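Local structure of deoxyribodipyrimidine photo-lyase (Oryza sativa Japonica Group, 3UMV) at residues A[42-47]-A[134-139]; A[53-58]-A[164-169]. The protein repairs ultraviolet-damaged DNA, using light and a bound FAD to split cyclobutane pyrimidine dimers back into separate pyrimidines. All coordinates share one frame; numbering follows the deposited sequence.

Contact 1. Residues A[42-47]-A[134-139]; sequences YWMLRD and VADFSP
Residues 42-47 and 134-139 start as neighbouring parallel strands and part as they leave the sheet. Tyr42 pairs with Val134, their CA atoms 4.7 Å apart, and Trp43 N donates to Val134 O at 2.8 Å, nearly along the C=O axis. By Met44 and Asp136 the chains have diverged, and a water spans the gap: it donates to Trp43 O and to Asp136 OD2 and accepts from Asp136 N.

The carboxylate of Asp136 reaches across to the loop at 45-47. Its CG stands between the backbone N and the carbonyl carbon (chi1 53°), the crowded position. Three donors grip OD1: Tyr42 OH, at 2.7 Å, uses the anti lone pair; Leu45 N, at 3.0 Å, comes in almost straight on the syn lone pair; Asp47 N arrives from above the carboxylate plane. Arg46 N binds OD2, also from above. So many donors would probably favour the ionised acid, even with Asp47 OD1 only 3.8 Å from Asp136 OD1. A second water, donating to Asp47 OD1 and accepting from Phe137 N, ties the two loops again, while Asp47 OD2 pairs with Arg49 and His169.

Arg46, CG anti to its backbone N and the chain extended, reaches past Phe137 O and Ser138 CB and crosses Pro139 at about a right angle. Its NH1 bonds Phe137 O at 3.1 Å, with that oxygen in the guanidinium plane, and also forms a salt bridge with Asp328.

The arrangement is characteristic of the C-terminal ends of the central parallel strands in the photolyase alpha/beta domain, where both chains pass into loops. Helix 54-66 packs against Tyr42 and Val134, helix 141-157 against Trp43 and Ala135, and helix 310-333 meets Phe137 and Pro139; strand 70-75 continues the sheet beyond Tyr42.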
loop_
_atom_site.group_PDB
_atom_site.type_symbol
_atom_site.label_atom_id
_atom_site.label_comp_id
_atom_site.label_asym_id
_atom_site.label_seq_id
_atom_site.Cartn_x
_atom_site.Cartn_y
_atom_site.Cartn_z
ATOM N N TYR A 42 -13.294 5.213 15.435
ATOM C CA TYR A 42 -12.328 4.534 14.587
ATOM C C TYR A 42 -11.606 5.586 13.749
ATOM O O TYR A 42 -12.211 6.258 12.908
ATOM C CB TYR A 42 -13.008 3.477 13.695
ATOM C CG TYR A 42 -12.164 2.973 12.536
ATOM C CD1 TYR A 42 -10.792 2.764 12.674
ATOM C CD2 TYR A 42 -12.747 2.682 11.300
ATOM C CE1 TYR A 42 -10.015 2.315 11.610
ATOM C CE2 TYR A 42 -11.974 2.216 10.223
ATOM C CZ TYR A 42 -10.617 2.025 10.390
ATOM O OH TYR A 42 -9.851 1.557 9.339
ATOM N N TRP A 43 -10.325 5.769 14.046
ATOM C CA TRP A 43 -9.465 6.626 13.250
ATOM C C TRP A 43 -9.002 5.821 12.039
ATOM O O TRP A 43 -8.089 5.008 12.131
ATOM C CB TRP A 43 -8.281 7.121 14.097
ATOM C CG TRP A 43 -7.235 7.886 13.316
ATOM C CD1 TRP A 43 -7.358 8.389 12.048
ATOM C CD2 TRP A 43 -5.899 8.205 13.744
ATOM N NE1 TRP A 43 -6.198 9.013 11.677
ATOM C CE2 TRP A 43 -5.283 8.912 12.693
ATOM C CE3 TRP A 43 -5.166 7.963 14.916
ATOM C CZ2 TRP A 43 -3.957 9.380 12.771
ATOM C CZ3 TRP A 43 -3.846 8.437 14.995
ATOM C CH2 TRP A 43 -3.263 9.134 13.930
ATOM N N MET A 44 -9.692 6.024 10.920
ATOM C CA MET A 44 -9.374 5.366 9.661
ATOM C C MET A 44 -8.173 6.039 9.015
ATOM O O MET A 44 -8.160 7.256 8.861
ATOM C CB MET A 44 -10.579 5.500 8.733
ATOM C CG MET A 44 -10.396 4.863 7.357
ATOM S SD MET A 44 -11.840 5.200 6.329
ATOM C CE MET A 44 -13.002 3.956 6.889
ATOM N N LEU A 45 -7.176 5.255 8.623
ATOM C CA LEU A 45 -6.048 5.799 7.884
ATOM C C LEU A 45 -5.648 4.909 6.727
ATOM O O LEU A 45 -5.789 5.304 5.572
ATOM C CB LEU A 45 -4.859 6.089 8.806
ATOM C CG LEU A 45 -3.759 6.947 8.181
ATOM C CD1 LEU A 45 -3.042 7.703 9.296
ATOM C CD2 LEU A 45 -2.779 6.099 7.357
ATOM N N ARG A 46 -5.162 3.707 7.025
ATOM C CA ARG A 46 -4.721 2.816 5.949
ATOM C C ARG A 46 -5.862 2.107 5.239
ATOM O O ARG A 46 -5.765 1.813 4.043
ATOM C CB ARG A 46 -3.713 1.790 6.454
ATOM C CG ARG A 46 -2.932 1.115 5.324
ATOM C CD ARG A 46 -2.004 0.078 5.889
ATOM N NE ARG A 46 -1.090 -0.462 4.894
ATOM C CZ ARG A 46 -0.175 -1.379 5.190
ATOM N NH1 ARG A 46 -0.075 -1.818 6.442
ATOM N NH2 ARG A 46 0.643 -1.841 4.257
ATOM N N ASP A 47 -6.947 1.832 5.953
ATOM C CA ASP A 47 -7.964 0.961 5.374
ATOM C C ASP A 47 -9.254 1.713 5.074
ATOM O O ASP A 47 -10.201 1.715 5.863
ATOM C CB ASP A 47 -8.164 -0.260 6.279
ATOM C CG ASP A 47 -6.893 -1.101 6.388
ATOM O OD1 ASP A 47 -6.185 -0.963 7.401
ATOM O OD2 ASP A 47 -6.567 -1.853 5.432
ATOM N N VAL A 134 -9.858 3.626 18.274
ATOM C CA VAL A 134 -9.303 2.469 17.576
ATOM C C VAL A 134 -8.562 2.946 16.340
ATOM O O VAL A 134 -9.115 3.673 15.534
ATOM C CB VAL A 134 -10.402 1.488 17.135
ATOM C CG1 VAL A 134 -9.777 0.294 16.384
ATOM C CG2 VAL A 134 -11.223 1.040 18.349
ATOM N N ALA A 135 -7.308 2.542 16.182
ATOM C CA ALA A 135 -6.584 2.890 14.955
ATOM C C ALA A 135 -6.295 1.642 14.134
ATOM O O ALA A 135 -6.254 0.547 14.684
ATOM C CB ALA A 135 -5.290 3.629 15.279
ATOM N N ASP A 136 -6.112 1.807 12.827
ATOM C CA ASP A 136 -5.612 0.722 11.992
ATOM C C ASP A 136 -4.079 0.762 11.941
ATOM O O ASP A 136 -3.446 1.547 12.660
ATOM C CB ASP A 136 -6.296 0.651 10.591
ATOM C CG ASP A 136 -6.251 1.987 9.813
ATOM O OD1 ASP A 136 -7.238 2.305 9.098
ATOM O OD2 ASP A 136 -5.219 2.691 9.869
ATOM N N PHE A 137 -3.480 -0.122 11.152
ATOM C CA PHE A 137 -2.033 -0.322 11.203
ATOM C C PHE A 137 -1.293 -0.087 9.903
ATOM O O PHE A 137 -1.686 -0.590 8.849
ATOM C CB PHE A 137 -1.675 -1.745 11.666
ATOM C CG PHE A 137 -0.227 -2.081 11.448
ATOM C CD1 PHE A 137 0.170 -2.791 10.325
ATOM C CD2 PHE A 137 0.745 -1.626 12.330
ATOM C CE1 PHE A 137 1.525 -3.081 10.105
ATOM C CE2 PHE A 137 2.095 -1.899 12.119
ATOM C CZ PHE A 137 2.483 -2.628 10.990
ATOM N N SER A 138 -0.201 0.665 10.003
ATOM C CA SER A 138 0.775 0.792 8.916
ATOM C C SER A 138 2.162 0.863 9.525
ATOM O O SER A 138 2.345 1.485 10.565
ATOM C CB SER A 138 0.534 2.070 8.110
ATOM O OG SER A 138 1.667 2.333 7.291
ATOM N N PRO A 139 3.156 0.233 8.878
ATOM C CA PRO A 139 4.517 0.289 9.416
ATOM C C PRO A 139 5.292 1.525 8.956
ATOM O O PRO A 139 6.444 1.719 9.362
ATOM C CB PRO A 139 5.171 -0.973 8.824
ATOM C CG PRO A 139 4.470 -1.169 7.509
ATOM C CD PRO A 139 3.039 -0.712 7.747
HETATM O O HOH W 1 -5.368 4.648 11.932
HETATM O O HOH W 2 -4.362 -1.871 9.005
#

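Contact 2. Residues A[53-58]-A[164-169]; sequences NWALLH and HQVDAH
Apolar contacts join the first turn of helix 54-66 to the end of strand 162-166 and the loop after it. The helix and strand segments run roughly antiparallel but oblique, 141° between their N-to-C directions, with the axes 8.4 Å apart. Val166 lies against the helix with both methyls: CG1, anti to its backbone N, reaches Trp54 CB at 3.8 Å, while CG2 lies 3.6 Å from His58 ND1. Ala55 CB fits alongside Val166 CB, 3.9 Å away, and is 4.0 Å from Ala168 CB. That alanine methyl also meets Asn53 OD1, consistent with the close approach of loop and helix start at these small side chains.

The aromatic contact is made by His58 and His164, whose side chains cross at about a right angle. Their rings meet rim to rim, centroids 5.1 Å apart and planes 29° from each other, with neither over the other's face. His58 ND1 is buried here without a polar partner. An alanine at His58 would remove the imidazole and would probably loosen the packing around Val166 CG2 and the rim of His164.

Polar bonds shape each segment, and one water bridges them, accepting from Trp54 N and donating to Ala168 O. Asn53 is the N-cap: its OD1 accepts from Leu56 N at 3.1 Å and, weakly, from Ala55 N, while ND2 bonds Arg49 O and Tyr42 OH. Within 164-169, Asp167 OD1 accepts from His169 N in an Asx turn, and OD2 bonds Asn170 ND2 and the backbone N of Val174.

This is helix-on-sheet packing of an alpha/beta domain. Strand 162-166 lies between the parallel strand 132-135 and the antiparallel strand 26-28, whose Val26 touches His58 and Val166; Ala55 also rests on Tyr42 of strand 40-44.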
loop_
_atom_site.group_PDB
_atom_site.type_symbol
_atom_site.label_atom_id
_atom_site.label_comp_id
_atom_site.label_asym_id
_atom_site.label_seq_id
_atom_site.Cartn_x
_atom_site.Cartn_y
_atom_site.Cartn_z
ATOM N N ASN A 53 -13.348 -4.844 7.149
ATOM C CA ASN A 53 -12.388 -3.995 7.834
ATOM C C ASN A 53 -12.333 -4.358 9.324
ATOM O O ASN A 53 -13.217 -3.993 10.085
ATOM C CB ASN A 53 -12.777 -2.526 7.625
ATOM C CG ASN A 53 -11.786 -1.565 8.255
ATOM O OD1 ASN A 53 -11.165 -1.882 9.262
ATOM N ND2 ASN A 53 -11.634 -0.389 7.658
ATOM N N TRP A 54 -11.295 -5.083 9.737
ATOM C CA TRP A 54 -11.239 -5.557 11.125
ATOM C C TRP A 54 -11.184 -4.438 12.149
ATOM O O TRP A 54 -11.637 -4.620 13.272
ATOM C CB TRP A 54 -10.082 -6.527 11.371
ATOM C CG TRP A 54 -10.240 -7.868 10.703
ATOM C CD1 TRP A 54 -9.412 -8.416 9.761
ATOM C CD2 TRP A 54 -11.282 -8.826 10.926
ATOM N NE1 TRP A 54 -9.875 -9.654 9.384
ATOM C CE2 TRP A 54 -11.032 -9.922 10.067
ATOM C CE3 TRP A 54 -12.416 -8.853 11.745
ATOM C CZ2 TRP A 54 -11.860 -11.053 10.031
ATOM C CZ3 TRP A 54 -13.250 -9.976 11.699
ATOM C CH2 TRP A 54 -12.956 -11.058 10.850
ATOM N N ALA A 55 -10.630 -3.288 11.772
ATOM C CA ALA A 55 -10.502 -2.197 12.725
ATOM C C ALA A 55 -11.886 -1.617 12.997
ATOM O O ALA A 55 -12.252 -1.382 14.142
ATOM C CB ALA A 55 -9.554 -1.134 12.203
ATOM N N LEU A 56 -12.669 -1.426 11.937
ATOM C CA LEU A 56 -14.033 -0.938 12.080
ATOM C C LEU A 56 -14.909 -1.952 12.850
ATOM O O LEU A 56 -15.662 -1.576 13.746
ATOM C CB LEU A 56 -14.636 -0.635 10.704
ATOM C CG LEU A 56 -16.105 -0.208 10.729
ATOM C CD1 LEU A 56 -16.258 1.042 11.581
ATOM C CD2 LEU A 56 -16.637 0.018 9.310
ATOM N N LEU A 57 -14.789 -3.233 12.502
ATOM C CA LEU A 57 -15.520 -4.307 13.187
ATOM C C LEU A 57 -15.207 -4.314 14.681
ATOM O O LEU A 57 -16.104 -4.460 15.512
ATOM C CB LEU A 57 -15.182 -5.669 12.570
ATOM C CG LEU A 57 -15.843 -5.973 11.225
ATOM C CD1 LEU A 57 -15.179 -7.160 10.538
ATOM C CD2 LEU A 57 -17.321 -6.232 11.431
ATOM N N HIS A 58 -13.932 -4.153 15.020
ATOM C CA HIS A 58 -13.524 -4.095 16.416
ATOM C C HIS A 58 -14.160 -2.902 17.131
ATOM O O HIS A 58 -14.694 -3.039 18.228
ATOM C CB HIS A 58 -12.002 -4.038 16.538
ATOM C CG HIS A 58 -11.521 -4.087 17.953
ATOM N ND1 HIS A 58 -10.765 -3.083 18.523
ATOM C CD2 HIS A 58 -11.712 -5.011 18.923
ATOM C CE1 HIS A 58 -10.499 -3.394 19.780
ATOM N NE2 HIS A 58 -11.061 -4.559 20.047
ATOM N N HIS A 164 -6.691 1.378 21.059
ATOM C CA HIS A 164 -6.409 0.054 20.514
ATOM C C HIS A 164 -5.959 0.226 19.075
ATOM O O HIS A 164 -6.455 1.113 18.374
ATOM C CB HIS A 164 -7.658 -0.832 20.484
ATOM C CG HIS A 164 -8.217 -1.165 21.835
ATOM N ND1 HIS A 164 -9.259 -2.049 22.002
ATOM C CD2 HIS A 164 -7.884 -0.738 23.078
ATOM C CE1 HIS A 164 -9.551 -2.154 23.287
ATOM N NE2 HIS A 164 -8.738 -1.360 23.962
ATOM N N GLN A 165 -5.024 -0.610 18.643
ATOM C CA GLN A 165 -4.660 -0.673 17.224
ATOM C C GLN A 165 -4.977 -2.052 16.665
ATOM O O GLN A 165 -4.692 -3.074 17.282
ATOM C CB GLN A 165 -3.177 -0.396 17.035
ATOM C CG GLN A 165 -2.722 -0.495 15.581
ATOM C CD GLN A 165 -1.284 -0.087 15.428
ATOM O OE1 GLN A 165 -0.414 -0.564 16.153
ATOM N NE2 GLN A 165 -1.025 0.802 14.492
ATOM N N VAL A 166 -5.564 -2.082 15.478
ATOM C CA VAL A 166 -5.963 -3.335 14.873
ATOM C C VAL A 166 -5.258 -3.446 13.529
ATOM O O VAL A 166 -5.264 -2.495 12.755
ATOM C CB VAL A 166 -7.500 -3.376 14.668
ATOM C CG1 VAL A 166 -7.907 -4.663 13.934
ATOM C CG2 VAL A 166 -8.216 -3.283 16.010
ATOM N N ASP A 167 -4.611 -4.580 13.265
ATOM C CA ASP A 167 -4.118 -4.821 11.916
ATOM C C ASP A 167 -5.285 -5.243 11.043
ATOM O O ASP A 167 -5.772 -6.383 11.125
ATOM C CB ASP A 167 -3.016 -5.876 11.902
ATOM C CG ASP A 167 -2.347 -6.004 10.535
ATOM O OD1 ASP A 167 -2.923 -5.557 9.528
ATOM O OD2 ASP A 167 -1.243 -6.580 10.477
ATOM N N ALA A 168 -5.745 -4.302 10.223
ATOM C CA ALA A 168 -6.854 -4.531 9.310
ATOM C C ALA A 168 -6.364 -4.790 7.892
ATOM O O ALA A 168 -7.167 -5.066 7.002
ATOM C CB ALA A 168 -7.809 -3.327 9.314
ATOM N N HIS A 169 -5.060 -4.686 7.672
ATOM C CA HIS A 169 -4.519 -4.755 6.310
ATOM C C HIS A 169 -3.965 -6.136 5.955
ATOM O O HIS A 169 -4.016 -6.564 4.802
ATOM C CB HIS A 169 -3.412 -3.716 6.133
ATOM C CG HIS A 169 -3.320 -3.165 4.745
ATOM N ND1 HIS A 169 -4.195 -2.211 4.262
ATOM C CD2 HIS A 169 -2.446 -3.416 3.746
ATOM C CE1 HIS A 169 -3.864 -1.904 3.018
ATOM N NE2 HIS A 169 -2.803 -2.620 2.684
HETATM O O HOH W 3 -9.522 -5.983 7.652
#

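From the N terminus, strand 40-44 and the loop to residue 47 come first, followed closely by residues 53-58 at the start of helix 54-66. The chain then builds strands 70-75 and 111-114 before returning at 134-139, where contact 1 closes its loop; after helix 141-157 it reaches 164-169 and closes contact 2. The segments alternate, so the two closures cross instead of nesting. Strands 132-135 and 162-166 are sheet neighbours, and Ala135 N lies 2.8 Å from His164 O. The loops that follow strands 40-44 and 162-166 also meet. Together the contacts tie three strands and a covering helix of the alpha/beta domain.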